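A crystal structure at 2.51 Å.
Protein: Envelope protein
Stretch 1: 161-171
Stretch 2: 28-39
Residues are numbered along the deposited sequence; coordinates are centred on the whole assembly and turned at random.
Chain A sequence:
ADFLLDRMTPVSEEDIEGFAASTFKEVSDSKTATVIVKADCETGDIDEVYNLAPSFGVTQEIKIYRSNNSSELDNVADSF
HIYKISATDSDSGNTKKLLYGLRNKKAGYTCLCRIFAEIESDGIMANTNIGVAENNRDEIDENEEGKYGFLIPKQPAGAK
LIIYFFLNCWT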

# COMPACT_ATOMS: atom_id res chain seq x y z
N LEU A 161 -11.91 -7.66 1.57
CA LEU A 161 -10.96 -6.95 2.42
C LEU A 161 -9.57 -7.51 2.13
O LEU A 161 -9.34 -8.72 2.25
CB LEU A 161 -11.32 -7.10 3.90
CG LEU A 161 -10.44 -6.44 4.96
CD1 LEU A 161 -10.39 -4.92 4.79
CD2 LEU A 161 -10.95 -6.80 6.34
N ILE A 162 -8.65 -6.64 1.72
CA ILE A 162 -7.26 -7.02 1.48
C ILE A 162 -6.43 -6.44 2.61
O ILE A 162 -6.39 -5.21 2.79
CB ILE A 162 -6.76 -6.55 0.10
CG1 ILE A 162 -7.78 -6.87 -1.00
CG2 ILE A 162 -5.46 -7.21 -0.23
CD1 ILE A 162 -8.05 -8.36 -1.20
N ILE A 163 -5.79 -7.31 3.39
CA ILE A 163 -4.98 -6.91 4.53
C ILE A 163 -3.52 -7.21 4.22
O ILE A 163 -3.19 -8.32 3.78
CB ILE A 163 -5.40 -7.61 5.82
CG1 ILE A 163 -6.91 -7.59 6.01
CG2 ILE A 163 -4.71 -6.99 7.01
CD1 ILE A 163 -7.37 -8.58 7.08
N TYR A 164 -2.65 -6.24 4.45
CA TYR A 164 -1.22 -6.38 4.23
C TYR A 164 -0.54 -6.42 5.59
O TYR A 164 -0.69 -5.50 6.39
CB TYR A 164 -0.68 -5.25 3.35
CG TYR A 164 -1.35 -5.11 1.99
CD1 TYR A 164 -2.65 -4.63 1.87
CD2 TYR A 164 -0.68 -5.44 0.82
CE1 TYR A 164 -3.27 -4.50 0.64
CE2 TYR A 164 -1.29 -5.31 -0.43
CZ TYR A 164 -2.59 -4.84 -0.51
OH TYR A 164 -3.22 -4.71 -1.75
N PHE A 165 0.19 -7.50 5.85
CA PHE A 165 0.94 -7.67 7.09
C PHE A 165 2.41 -7.44 6.78
O PHE A 165 2.99 -8.17 5.97
CB PHE A 165 0.73 -9.06 7.68
CG PHE A 165 -0.70 -9.36 8.04
CD1 PHE A 165 -1.59 -9.80 7.07
CD2 PHE A 165 -1.14 -9.22 9.33
CE1 PHE A 165 -2.90 -10.08 7.40
CE2 PHE A 165 -2.45 -9.50 9.65
CZ PHE A 165 -3.32 -9.93 8.69
N PHE A 166 3.00 -6.44 7.44
CA PHE A 166 4.42 -6.11 7.28
C PHE A 166 5.17 -6.63 8.50
O PHE A 166 5.14 -6.01 9.57
CB PHE A 166 4.61 -4.62 7.07
CG PHE A 166 3.76 -4.06 5.95
CD1 PHE A 166 4.04 -4.39 4.63
CD2 PHE A 166 2.67 -3.25 6.21
CE1 PHE A 166 3.28 -3.88 3.60
CE2 PHE A 166 1.91 -2.75 5.19
CZ PHE A 166 2.21 -3.06 3.87
N LEU A 167 5.85 -7.76 8.32
CA LEU A 167 6.43 -8.53 9.41
C LEU A 167 7.93 -8.30 9.53
O LEU A 167 8.66 -8.37 8.53
CB LEU A 167 6.11 -10.01 9.20
CG LEU A 167 4.63 -10.29 9.48
CD1 LEU A 167 4.19 -11.54 8.76
CD2 LEU A 167 4.41 -10.47 10.98
N ASN A 168 8.38 -8.01 10.74
CA ASN A 168 9.80 -7.80 11.03
C ASN A 168 10.18 -8.67 12.22
O ASN A 168 9.80 -8.37 13.35
CB ASN A 168 10.10 -6.33 11.30
CG ASN A 168 11.58 -6.06 11.46
OD1 ASN A 168 11.98 -5.06 12.06
ND2 ASN A 168 12.41 -6.98 10.97
N CYS A 169 10.95 -9.72 11.96
CA CYS A 169 11.26 -10.73 12.95
C CYS A 169 12.77 -10.88 13.15
O CYS A 169 13.56 -10.66 12.22
CB CYS A 169 10.66 -12.08 12.55
SG CYS A 169 8.90 -11.99 12.27
N TRP A 170 13.16 -11.26 14.36
CA TRP A 170 14.57 -11.40 14.72
C TRP A 170 14.72 -12.44 15.82
O TRP A 170 13.75 -12.84 16.46
CB TRP A 170 15.14 -10.06 15.16
CG TRP A 170 14.52 -9.55 16.40
CD1 TRP A 170 14.93 -9.80 17.67
CD2 TRP A 170 13.37 -8.70 16.50
NE1 TRP A 170 14.10 -9.17 18.57
CE2 TRP A 170 13.14 -8.48 17.88
CE3 TRP A 170 12.51 -8.10 15.57
CZ2 TRP A 170 12.09 -7.69 18.34
CZ3 TRP A 170 11.47 -7.32 16.04
CH2 TRP A 170 11.27 -7.12 17.41
N THR A 171 15.96 -12.88 16.03
CA THR A 171 16.28 -13.84 17.09
C THR A 171 17.02 -13.16 18.24
O THR A 171 17.53 -12.05 18.08
CB THR A 171 17.14 -14.98 16.57
OG1 THR A 171 18.35 -14.44 16.03
CG2 THR A 171 16.42 -15.74 15.50
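Stretch 2 (28-39) SDSKTATVIVKA

Stretch 2 is a β-strand from Ser30 that runs on past Ala39 and pairs antiparallel with strand 161-170, the two N-to-C directions lying 162° apart and the axes approaching to 4.6 Å. Ser28 and Asp29, which precede the strand, are poorly ordered; Asp29 O accepts a hydrogen bond from Thr171 N at 3.2 Å. Ser30 then faces Trp170 in a non-hydrogen-bonded pair, with 4.3 Å between their CA atoms. From here the register runs without a bulge, and each odd-numbered residue from Lys31 to Ala39 hydrogen-bonds its partner through both N and O.

Lys31 N reaches Cys169 O at 2.7 Å, while Lys31 O also accepts a bond from Asn168 ND2 at 3.3 Å. Thr32 lies opposite Asn168. Ala33 N bonds Leu167 O at 3.0 Å, and Thr34 OG1 sits at the ring edge of Phe166, 3.9 Å from Phe166 CD1. Side chains alternate between the two faces of the sheet, so Val35 and Val37 pack with Phe165 and Leu167 on one face (Val35 CG2 to Leu167 CD1, 4.0 Å; Val37 CG2 to Phe165 CE1, 3.5 Å). On the other, Ile36 packs with Ile162 and Tyr164, placing Ile36 CG2 over the Tyr164 ring and 3.6 Å from Ile162 CG2. Lys38 CG lies 3.6 Å from Ile162 CD1, and Ala39 N bonds Leu161 O at 2.8 Å.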

# COMPACT_ATOMS: atom_id res chain seq x y z
N SER A 28 21.61 -11.98 16.54
CA SER A 28 21.88 -12.57 15.23
C SER A 28 20.80 -12.24 14.20
O SER A 28 20.44 -11.08 14.00
CB SER A 28 22.04 -14.09 15.34
OG SER A 28 23.23 -14.45 16.01
N ASP A 29 20.26 -13.30 13.59
CA ASP A 29 19.55 -13.22 12.31
C ASP A 29 18.31 -12.33 12.40
O ASP A 29 17.65 -12.23 13.44
CB ASP A 29 19.18 -14.63 11.86
CG ASP A 29 18.42 -14.65 10.55
OD1 ASP A 29 19.04 -14.43 9.48
OD2 ASP A 29 17.20 -14.92 10.59
N SER A 30 17.99 -11.69 11.27
CA SER A 30 16.85 -10.78 11.15
C SER A 30 16.16 -11.00 9.81
O SER A 30 16.81 -11.23 8.79
CB SER A 30 17.30 -9.32 11.28
OG SER A 30 16.21 -8.44 11.07
N LYS A 31 14.82 -10.93 9.81
CA LYS A 31 14.04 -11.27 8.63
C LYS A 31 12.80 -10.38 8.54
O LYS A 31 12.26 -9.93 9.56
CB LYS A 31 13.60 -12.74 8.64
CG LYS A 31 14.72 -13.75 8.69
CD LYS A 31 14.92 -14.45 7.35
CE LYS A 31 15.60 -15.79 7.55
NZ LYS A 31 16.28 -16.25 6.31
N THR A 32 12.35 -10.13 7.31
CA THR A 32 11.10 -9.43 7.06
C THR A 32 10.30 -10.16 5.99
O THR A 32 10.86 -10.81 5.10
CB THR A 32 11.30 -7.96 6.63
OG1 THR A 32 12.13 -7.89 5.47
CG2 THR A 32 11.91 -7.11 7.73
N ALA A 33 8.97 -10.06 6.10
CA ALA A 33 8.07 -10.64 5.12
C ALA A 33 6.83 -9.76 5.00
O ALA A 33 6.44 -9.07 5.95
CB ALA A 33 7.67 -12.07 5.49
N THR A 34 6.23 -9.80 3.82
CA THR A 34 4.95 -9.16 3.54
C THR A 34 3.96 -10.25 3.16
O THR A 34 4.24 -11.05 2.27
CB THR A 34 5.08 -8.14 2.39
OG1 THR A 34 6.02 -7.13 2.75
CG2 THR A 34 3.72 -7.51 2.07
N VAL A 35 2.82 -10.28 3.84
CA VAL A 35 1.79 -11.27 3.58
C VAL A 35 0.49 -10.53 3.25
O VAL A 35 0.02 -9.71 4.04
CB VAL A 35 1.62 -12.24 4.77
CG1 VAL A 35 0.66 -13.37 4.44
CG2 VAL A 35 2.97 -12.80 5.18
N ILE A 36 -0.07 -10.83 2.08
CA ILE A 36 -1.27 -10.17 1.57
C ILE A 36 -2.43 -11.15 1.71
O ILE A 36 -2.42 -12.23 1.11
CB ILE A 36 -1.10 -9.71 0.12
CG1 ILE A 36 0.16 -8.86 -0.04
CG2 ILE A 36 -2.31 -8.92 -0.37
CD1 ILE A 36 0.42 -8.40 -1.48
N VAL A 37 -3.41 -10.79 2.52
CA VAL A 37 -4.54 -11.66 2.83
C VAL A 37 -5.78 -11.07 2.19
O VAL A 37 -6.09 -9.88 2.39
CB VAL A 37 -4.74 -11.82 4.35
CG1 VAL A 37 -6.04 -12.57 4.65
CG2 VAL A 37 -3.54 -12.49 4.99
N LYS A 38 -6.49 -11.90 1.42
CA LYS A 38 -7.79 -11.56 0.86
C LYS A 38 -8.89 -12.24 1.68
O LYS A 38 -8.90 -13.48 1.80
CB LYS A 38 -7.88 -11.98 -0.61
CG LYS A 38 -9.27 -11.79 -1.19
CD LYS A 38 -9.25 -11.61 -2.70
CE LYS A 38 -9.34 -12.92 -3.43
NZ LYS A 38 -10.75 -13.37 -3.49
N ALA A 39 -9.81 -11.45 2.23
CA ALA A 39 -10.91 -11.95 3.03
C ALA A 39 -12.24 -11.41 2.51
O ALA A 39 -12.29 -10.33 1.92
CB ALA A 39 -10.74 -11.58 4.50